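Local coordinates for uncharacterized protein AsbF (Bacillus anthracis, PDB 3DX5) that converts 3-dehydroshikimate into 3,4-dihydroxybenzoate, a manganese-dependent step in building the siderophore petrobactin, at residues A[19-24]-A[30-35]; A[52-57]-A[62-67]. All coordinates share one frame; numbering follows the deposited sequence.

Contact 1 (A[19-24]-A[30-35]); sequences DIVQFA and EGIELW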
loop_
_atom_site.group_PDB
_atom_site.type_symbol
_atom_site.label_atom_id
_atom_site.label_comp_id
_atom_site.label_asym_id
_atom_site.label_seq_id
_atom_site.Cartn_x
_atom_site.Cartn_y
_atom_site.Cartn_z
ATOM N N ASP A 19 14.417 9.239 -8.630
ATOM C CA ASP A 19 13.683 9.075 -9.884
ATOM C C ASP A 19 12.327 9.787 -9.904
ATOM O O ASP A 19 11.898 10.307 -10.951
ATOM C CB ASP A 19 13.505 7.603 -10.222
ATOM C CG ASP A 19 14.813 6.958 -10.681
ATOM O OD1 ASP A 19 15.835 7.672 -10.892
ATOM O OD2 ASP A 19 14.814 5.729 -10.849
ATOM N N ILE A 20 11.643 9.831 -8.770
ATOM C CA ILE A 20 10.434 10.673 -8.691
ATOM C C ILE A 20 10.733 12.180 -8.929
ATOM O O ILE A 20 10.026 12.863 -9.707
ATOM C CB ILE A 20 9.723 10.484 -7.388
ATOM C CG1 ILE A 20 9.020 9.118 -7.401
ATOM C CG2 ILE A 20 8.684 11.627 -7.173
ATOM C CD1 ILE A 20 8.407 8.792 -6.104
ATOM N N VAL A 21 11.784 12.685 -8.288
ATOM C CA VAL A 21 12.130 14.076 -8.448
ATOM C C VAL A 21 12.451 14.341 -9.918
ATOM O O VAL A 21 12.007 15.334 -10.480
ATOM C CB VAL A 21 13.308 14.473 -7.538
ATOM C CG1 VAL A 21 13.850 15.869 -7.933
ATOM C CG2 VAL A 21 12.907 14.443 -6.076
ATOM N N GLN A 22 13.239 13.461 -10.540
ATOM C CA GLN A 22 13.635 13.643 -11.952
ATOM C C GLN A 22 12.386 13.602 -12.861
ATOM O O GLN A 22 12.246 14.426 -13.762
ATOM C CB GLN A 22 14.659 12.566 -12.389
ATOM C CG GLN A 22 15.116 12.670 -13.868
ATOM C CD GLN A 22 15.663 14.063 -14.217
ATOM O OE1 GLN A 22 16.429 14.659 -13.454
ATOM N NE2 GLN A 22 15.279 14.575 -15.381
ATOM N N PHE A 23 11.497 12.637 -12.631
ATOM C CA PHE A 23 10.243 12.589 -13.381
ATOM C C PHE A 23 9.413 13.879 -13.198
ATOM O O PHE A 23 8.863 14.420 -14.157
ATOM C CB PHE A 23 9.423 11.374 -12.976
ATOM C CG PHE A 23 8.099 11.296 -13.655
ATOM C CD1 PHE A 23 7.985 10.733 -14.932
ATOM C CD2 PHE A 23 6.953 11.800 -13.035
ATOM C CE1 PHE A 23 6.723 10.673 -15.585
ATOM C CE2 PHE A 23 5.709 11.759 -13.674
ATOM C CZ PHE A 23 5.595 11.180 -14.946
ATOM N N ALA A 24 9.311 14.364 -11.960
ATOM C CA ALA A 24 8.560 15.591 -11.716
ATOM C C ALA A 24 9.155 16.743 -12.512
ATOM O O ALA A 24 8.431 17.534 -13.113
ATOM C CB ALA A 24 8.502 15.940 -10.210
ATOM N N GLU A 30 5.775 21.620 -10.497
ATOM C CA GLU A 30 6.548 22.523 -9.655
ATOM C C GLU A 30 6.543 22.133 -8.199
ATOM O O GLU A 30 7.126 22.825 -7.346
ATOM C CB GLU A 30 6.041 23.947 -9.825
ATOM C CG GLU A 30 6.528 24.534 -11.135
ATOM C CD GLU A 30 5.912 25.890 -11.377
ATOM O OE1 GLU A 30 6.102 26.813 -10.571
ATOM O OE2 GLU A 30 5.184 26.008 -12.355
ATOM N N GLY A 31 5.895 21.016 -7.897
ATOM C CA GLY A 31 5.840 20.575 -6.523
ATOM C C GLY A 31 5.703 19.070 -6.424
ATOM O O GLY A 31 5.302 18.389 -7.404
ATOM N N ILE A 32 6.071 18.554 -5.252
ATOM C CA ILE A 32 5.834 17.144 -4.914
ATOM C C ILE A 32 5.078 17.117 -3.581
ATOM O O ILE A 32 5.502 17.748 -2.609
ATOM C CB ILE A 32 7.162 16.361 -4.828
ATOM C CG1 ILE A 32 7.776 16.258 -6.239
ATOM C CG2 ILE A 32 6.925 14.961 -4.200
ATOM C CD1 ILE A 32 9.252 15.825 -6.206
ATOM N N GLU A 33 3.963 16.396 -3.551
ATOM C CA GLU A 33 3.213 16.191 -2.323
ATOM C C GLU A 33 3.668 14.829 -1.836
ATOM O O GLU A 33 3.428 13.765 -2.489
ATOM C CB GLU A 33 1.689 16.236 -2.595
ATOM C CG GLU A 33 0.834 15.688 -1.410
ATOM C CD GLU A 33 -0.676 15.707 -1.706
ATOM O OE1 GLU A 33 -1.110 16.386 -2.679
ATOM O OE2 GLU A 33 -1.447 15.029 -0.971
ATOM N N LEU A 34 4.355 14.848 -0.697
ATOM C CA LEU A 34 5.063 13.680 -0.225
ATOM C C LEU A 34 4.194 12.934 0.767
ATOM O O LEU A 34 3.815 13.508 1.805
ATOM C CB LEU A 34 6.368 14.108 0.456
ATOM C CG LEU A 34 7.402 13.058 0.824
ATOM C CD1 LEU A 34 7.783 12.124 -0.275
ATOM C CD2 LEU A 34 8.640 13.862 1.269
ATOM N N TRP A 35 3.918 11.661 0.489
ATOM C CA TRP A 35 3.159 10.816 1.419
ATOM C C TRP A 35 3.968 10.670 2.727
ATOM O O TRP A 35 5.196 10.514 2.676
ATOM C CB TRP A 35 3.010 9.452 0.757
ATOM C CG TRP A 35 1.865 8.599 1.220
ATOM C CD1 TRP A 35 0.716 8.990 1.901
ATOM C CD2 TRP A 35 1.736 7.188 0.982
ATOM N NE1 TRP A 35 -0.105 7.880 2.098
ATOM C CE2 TRP A 35 0.503 6.773 1.546
ATOM C CE3 TRP A 35 2.551 6.236 0.332
ATOM C CZ2 TRP A 35 0.070 5.431 1.489
ATOM C CZ3 TRP A 35 2.122 4.903 0.282
ATOM C CH2 TRP A 35 0.894 4.519 0.858
#
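I32 meets I20, V21 and A24 with no ring or other flat group between them, because the flat side chains of both segments are turned to other neighbours. The ring of F23 packs on L5 and on the helix 259-272. W35 stacks edge-to-face with H38 and offers NE1, at its indole edge, to Y70 OH. The E33 carboxylate lies on the barrel-interior side of the strand, OE1 bonded to S251 OG and OE2 to S68 OG and to NE2 of the manganese ligand H198.

The contact itself is a branched aliphatic side chain set against one face of a helix. I32 holds CG1 opposite its carbonyl carbon (chi1 -68°) and continues extended, which carries CD1 up to the helix. There CD1 lies 3.9 Å from V21 CG2 and 4.0 Å from V21 CA, so it rests against helix backbone as well as side chain. The two β-branched side chains cross at about a right angle, methyl against methyl. Lower on I32, CG1 approaches A24 CB at 4.0 Å, where the helix presents only a methyl group; at the other end I20 CG2 stands 4.3 Å from CD1. I20 and A24 are one helical turn apart, and V21 completes a triangle around the tip of I32.

The helical segment 19-24 runs at 143° to strand 31-35, the axes approaching to 9.4 Å; helix 17-26 is the crossover helix between strands 2-6 and 31-35 of a TIM barrel. With both partners purely apolar, the contact rests on shape and burial, while the polar chemistry of this strand, through E33, faces the metal side.

Contact 2 (A[52-57]-A[62-67]); sequences RELNCL and LEITMI
L57 and L62 meet through backbone and side chains together. L62 N donates to L57 O at 3.0 Å and 155°, and the bond bridges the two ends of the connection between segments 52-57 and 62-67.

Conformation decides how the L57 side chain spans the second segment. Its CG lies opposite the carbonyl carbon (chi1 -83°), and with chi2 extended this aims the fork at the second segment, CD2 going to L62 and CD1 to E63 and I64. CD2 approaches L62 CB at 3.8 Å, the two leucines crossing at about a right angle. CD1 instead lies over the strand entry, 4.0 Å from E63 CA. I64 is folded rather than extended, and its bent chain (chi2 -59°) brings both CG1 and CD1 to 4.2 Å from L57 CD1. L54, three residues earlier than L57, adds CD2 at 4.4 Å from I64 CG1, the nearer of those two I64 atoms to it. W95 and F96 of helix 79-96 also pack on L54, F96 on I64 too.

One backbone bond ties the ends of the connection; the aliphatic branches then fill the angle between segment 52-57 and the barrel strand.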
loop_
_atom_site.group_PDB
_atom_site.type_symbol
_atom_site.label_atom_id
_atom_site.label_comp_id
_atom_site.label_asym_id
_atom_site.label_seq_id
_atom_site.Cartn_x
_atom_site.Cartn_y
_atom_site.Cartn_z
ATOM N N ARG A 52 20.923 15.386 -0.438
ATOM C CA ARG A 52 21.509 15.849 -1.690
ATOM C C ARG A 52 20.405 16.270 -2.664
ATOM O O ARG A 52 20.504 17.336 -3.269
ATOM C CB ARG A 52 22.464 14.809 -2.298
ATOM C CG ARG A 52 23.780 14.690 -1.532
ATOM C CD ARG A 52 24.891 14.014 -2.337
ATOM N NE ARG A 52 25.995 13.591 -1.472
ATOM C CZ ARG A 52 26.119 12.364 -0.968
ATOM N NH1 ARG A 52 25.208 11.441 -1.246
ATOM N NH2 ARG A 52 27.150 12.056 -0.188
ATOM N N GLU A 53 19.347 15.468 -2.784
ATOM C CA GLU A 53 18.207 15.844 -3.647
ATOM C C GLU A 53 17.572 17.136 -3.207
ATOM O O GLU A 53 17.316 18.004 -4.037
ATOM C CB GLU A 53 17.108 14.770 -3.732
ATOM C CG GLU A 53 17.502 13.549 -4.549
ATOM C CD GLU A 53 17.912 13.884 -5.993
ATOM O OE1 GLU A 53 17.131 14.539 -6.716
ATOM O OE2 GLU A 53 19.021 13.471 -6.404
ATOM N N LEU A 54 17.310 17.270 -1.906
ATOM C CA LEU A 54 16.620 18.456 -1.386
ATOM C C LEU A 54 17.430 19.717 -1.706
ATOM O O LEU A 54 16.861 20.749 -2.046
ATOM C CB LEU A 54 16.311 18.303 0.116
ATOM C CG LEU A 54 15.307 17.168 0.455
ATOM C CD1 LEU A 54 15.050 16.994 1.965
ATOM C CD2 LEU A 54 13.962 17.343 -0.340
ATOM N N ASN A 55 18.756 19.609 -1.662
ATOM C CA ASN A 55 19.611 20.762 -1.974
ATOM C C ASN A 55 19.590 21.249 -3.434
ATOM O O ASN A 55 20.014 22.366 -3.689
ATOM C CB ASN A 55 21.041 20.532 -1.486
ATOM C CG ASN A 55 21.116 20.386 0.043
ATOM O OD1 ASN A 55 20.169 20.740 0.782
ATOM N ND2 ASN A 55 22.245 19.859 0.524
ATOM N N CYS A 56 19.089 20.444 -4.378
ATOM C CA CYS A 56 18.891 20.930 -5.757
ATOM C C CYS A 56 17.471 21.150 -6.151
ATOM O O CYS A 56 17.256 21.455 -7.331
ATOM C CB CYS A 56 19.322 19.941 -6.817
ATOM S SG CYS A 56 20.635 18.983 -6.428
ATOM N N LEU A 57 16.506 20.935 -5.249
ATOM C CA LEU A 57 15.107 21.059 -5.665
ATOM C C LEU A 57 14.832 22.403 -6.250
ATOM O O LEU A 57 14.162 22.499 -7.267
ATOM C CB LEU A 57 14.126 20.861 -4.532
ATOM C CG LEU A 57 13.784 19.442 -4.211
ATOM C CD1 LEU A 57 12.574 19.501 -3.273
ATOM C CD2 LEU A 57 13.505 18.627 -5.482
ATOM N N LEU A 62 11.313 23.053 -8.100
ATOM C CA LEU A 62 10.523 22.066 -7.372
ATOM C C LEU A 62 10.552 22.409 -5.885
ATOM O O LEU A 62 11.451 23.078 -5.440
ATOM C CB LEU A 62 11.074 20.638 -7.578
ATOM C CG LEU A 62 10.673 19.976 -8.894
ATOM C CD1 LEU A 62 11.466 18.680 -9.081
ATOM C CD2 LEU A 62 9.140 19.729 -8.903
ATOM N N GLU A 63 9.558 21.944 -5.142
ATOM C CA GLU A 63 9.526 22.079 -3.714
ATOM C C GLU A 63 8.619 20.953 -3.202
ATOM O O GLU A 63 7.904 20.318 -3.977
ATOM C CB GLU A 63 8.957 23.451 -3.307
ATOM C CG GLU A 63 7.461 23.626 -3.645
ATOM C CD GLU A 63 7.005 25.085 -3.475
ATOM O OE1 GLU A 63 6.512 25.438 -2.364
ATOM O OE2 GLU A 63 7.155 25.874 -4.454
ATOM N N ILE A 64 8.659 20.697 -1.910
ATOM C CA ILE A 64 7.712 19.767 -1.298
ATOM C C ILE A 64 6.498 20.607 -0.892
ATOM O O ILE A 64 6.633 21.564 -0.124
ATOM C CB ILE A 64 8.355 19.023 -0.097
ATOM C CG1 ILE A 64 9.639 18.287 -0.551
ATOM C CG2 ILE A 64 7.315 18.109 0.626
ATOM C CD1 ILE A 64 9.411 17.230 -1.679
ATOM N N THR A 65 5.328 20.296 -1.431
ATOM C CA THR A 65 4.149 21.164 -1.229
ATOM C C THR A 65 3.455 20.926 0.121
ATOM O O THR A 65 2.783 21.829 0.670
ATOM C CB THR A 65 3.079 21.027 -2.388
ATOM O OG1 THR A 65 2.378 19.772 -2.276
ATOM C CG2 THR A 65 3.728 21.068 -3.752
HETATM N N MSE A 66 3.616 19.712 0.642
HETATM C CA MSE A 66 2.818 19.227 1.758
HETATM C C MSE A 66 3.277 17.816 2.064
HETATM O O MSE A 66 3.719 17.090 1.161
HETATM C CB MSE A 66 1.333 19.206 1.356
HETATM C CG MSE A 66 0.348 18.709 2.449
HETATM SE SE MSE A 66 -1.503 19.313 2.040
HETATM C CE MSE A 66 -1.839 18.232 0.444
ATOM N N ILE A 67 3.158 17.420 3.326
ATOM C CA ILE A 67 3.270 16.014 3.680
ATOM C C ILE A 67 1.871 15.510 4.010
ATOM O O ILE A 67 1.166 16.117 4.844
ATOM C CB ILE A 67 4.210 15.830 4.877
ATOM C CG1 ILE A 67 5.641 16.219 4.422
ATOM C CG2 ILE A 67 4.138 14.397 5.366
ATOM C CD1 ILE A 67 6.588 16.485 5.562
#

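Overall arrangement
Contact 1 packs a helix on strand 31-35, and contact 2 packs segment 52-57 on the entry to the neighbouring parallel strand 64-68 of the TIM barrel; their centres lie about 8 Å apart. The two strands are joined by probable backbone hydrogen bonds, I32 N to E63 O and I32 O to T65 N. The side chains form one apolar layer as well, since I64 packs on I32 and V21 on L57. Contact 1 is buried throughout and wholly apolar, and its I20 also packs on L14 of the second subunit. Contact 2 lies farther from the chain's centre, reaches surface at E63, and adds a backbone hydrogen bond across the short connection between its segments.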